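Local structure of Non-canonical purine NTP pyrophosphatase (Staphylococcus aureus, 4BNQ) at residues Ser69-Phe74 / Ala113-Val118. The protein probably hydrolyses non-canonical purine nucleoside triphosphates such as XTP, dITP and ITP to monophosphates and diphosphate, cleansing the nucleotide pool. Numbering follows the deposited sequence.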
loop_
_atom_site.group_PDB
_atom_site.type_symbol
_atom_site.label_atom_id
_atom_site.label_comp_id
_atom_site.label_asym_id
_atom_site.label_seq_id
_atom_site.Cartn_x
_atom_site.Cartn_y
_atom_site.Cartn_z
ATOM N N SER A 69 4.817 12.151 9.382
ATOM C CA SER A 69 4.093 10.937 9.711
ATOM C C SER A 69 3.479 11.058 11.099
ATOM O O SER A 69 3.894 11.882 11.900
ATOM C CB SER A 69 5.041 9.742 9.704
ATOM O OG SER A 69 5.718 9.596 8.469
ATOM N N GLY A 70 2.505 10.209 11.387
ATOM C CA GLY A 70 1.881 10.191 12.691
ATOM C C GLY A 70 1.003 8.977 12.919
ATOM O O GLY A 70 0.875 8.097 12.063
ATOM N N LEU A 71 0.394 8.945 14.096
ATOM C CA LEU A 71 -0.435 7.842 14.529
ATOM C C LEU A 71 -1.828 8.375 14.816
ATOM O O LEU A 71 -1.984 9.372 15.523
ATOM C CB LEU A 71 0.179 7.256 15.794
ATOM C CG LEU A 71 -0.561 6.181 16.567
ATOM C CD1 LEU A 71 -0.716 4.929 15.722
ATOM C CD2 LEU A 71 0.260 5.882 17.804
ATOM N N GLU A 72 -2.833 7.733 14.242
ATOM C CA GLU A 72 -4.222 8.123 14.431
ATOM C C GLU A 72 -4.932 6.987 15.155
ATOM O O GLU A 72 -5.031 5.881 14.629
ATOM C CB GLU A 72 -4.895 8.393 13.075
ATOM C CG GLU A 72 -4.265 9.545 12.295
ATOM C CD GLU A 72 -4.899 9.758 10.929
ATOM O OE1 GLU A 72 -5.654 8.870 10.454
ATOM O OE2 GLU A 72 -4.639 10.820 10.319
ATOM N N VAL A 73 -5.397 7.238 16.373
ATOM C CA VAL A 73 -6.059 6.182 17.144
ATOM C C VAL A 73 -7.580 6.324 17.101
ATOM O O VAL A 73 -8.120 7.325 17.569
ATOM C CB VAL A 73 -5.624 6.206 18.620
ATOM C CG1 VAL A 73 -6.324 5.082 19.395
ATOM C CG2 VAL A 73 -4.107 6.099 18.732
ATOM N N PHE A 74 -8.260 5.326 16.555
ATOM C CA PHE A 74 -9.712 5.372 16.393
ATOM C C PHE A 74 -10.431 5.907 17.644
ATOM O O PHE A 74 -11.078 6.958 17.600
ATOM C CB PHE A 74 -10.243 3.981 16.002
ATOM C CG PHE A 74 -11.715 3.963 15.631
ATOM C CD1 PHE A 74 -12.704 4.121 16.604
ATOM C CD2 PHE A 74 -12.110 3.777 14.314
ATOM C CE1 PHE A 74 -14.050 4.113 16.266
ATOM C CE2 PHE A 74 -13.456 3.762 13.976
ATOM C CZ PHE A 74 -14.423 3.931 14.958
ATOM N N ALA A 113 -5.793 1.496 15.472
ATOM C CA ALA A 113 -5.032 2.695 15.163
ATOM C C ALA A 113 -4.418 2.495 13.793
ATOM O O ALA A 113 -4.447 1.394 13.237
ATOM C CB ALA A 113 -3.945 2.951 16.201
ATOM N N GLN A 114 -3.845 3.559 13.257
ATOM C CA GLN A 114 -3.302 3.524 11.917
ATOM C C GLN A 114 -2.057 4.393 11.898
ATOM O O GLN A 114 -2.040 5.469 12.507
ATOM C CB GLN A 114 -4.357 4.103 10.977
ATOM C CG GLN A 114 -4.030 4.085 9.513
ATOM C CD GLN A 114 -5.052 4.873 8.714
ATOM O OE1 GLN A 114 -5.392 6.008 9.072
ATOM N NE2 GLN A 114 -5.557 4.275 7.637
ATOM N N PHE A 115 -1.011 3.925 11.224
ATOM C CA PHE A 115 0.176 4.747 11.031
ATOM C C PHE A 115 0.062 5.399 9.667
ATOM O O PHE A 115 -0.285 4.735 8.678
ATOM C CB PHE A 115 1.431 3.893 11.028
ATOM C CG PHE A 115 2.211 3.947 12.299
ATOM C CD1 PHE A 115 2.352 5.125 12.993
ATOM C CD2 PHE A 115 2.833 2.806 12.789
ATOM C CE1 PHE A 115 3.091 5.159 14.166
ATOM C CE2 PHE A 115 3.554 2.838 13.962
ATOM C CZ PHE A 115 3.681 4.006 14.650
ATOM N N VAL A 116 0.365 6.688 9.604
ATOM C CA VAL A 116 0.229 7.429 8.361
ATOM C C VAL A 116 1.555 8.091 7.981
ATOM O O VAL A 116 2.231 8.644 8.835
ATOM C CB VAL A 116 -0.901 8.478 8.473
ATOM C CG1 VAL A 116 -0.979 9.316 7.215
ATOM C CG2 VAL A 116 -2.247 7.780 8.725
ATOM N N CYS A 117 1.943 7.996 6.711
ATOM C CA CYS A 117 3.150 8.653 6.229
ATOM C C CYS A 117 2.901 9.383 4.919
ATOM O O CYS A 117 2.466 8.770 3.933
ATOM C CB CYS A 117 4.281 7.654 6.022
ATOM S SG CYS A 117 5.661 8.392 5.070
ATOM N N VAL A 118 3.172 10.687 4.917
ATOM C CA VAL A 118 3.142 11.467 3.689
ATOM C C VAL A 118 4.546 11.924 3.304
ATOM O O VAL A 118 5.222 12.580 4.083
ATOM C CB VAL A 118 2.253 12.700 3.800
ATOM C CG1 VAL A 118 2.372 13.534 2.524
ATOM C CG2 VAL A 118 0.804 12.287 4.047
#
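Strand segments 69-73 and 113-118 run antiparallel, their axes at 159° and 4.7 Å apart at closest, as neighbouring strands of the long antiparallel sheet of the Ham1 fold. Gly70 with Val116 and Glu72 with Gln114 are the hydrogen-bonded pairs, each closed by two backbone bonds; the straightest runs from Glu72 N to Gln114 O (3.0 Å, 174° at the hydrogen). Ser69, Leu71 and Val73 share one face with Cys117, Phe115 and Ala113. Here Leu71, with CG anti to its backbone N (chi1 173°), places CD1 over one face of the Phe115 ring and 3.8 Å from Ala113 CB. Phe115 CD1 lies 3.4 Å from Gly70 O, which sits at the ring edge in its plane. The Phe115 ring also stacks with those of Phe155 and His177, and Leu71 touches Tyr151; His177 and Tyr151 are predicted substrate-binding residues, so this face probably borders the nucleotide site. On the other face, where both touch Phe45 of helix 45-60, the Glu72 side chain, CG anti to the carbonyl carbon and extended beyond it, crosses Val116 obliquely, Glu72 CD 4.0 Å from Val116 CG2. Ser69, itself predicted to bind substrate, hydrogen-bonds through OG to Asp67, and the same OG lies 3.4 Å from Cys117 CB.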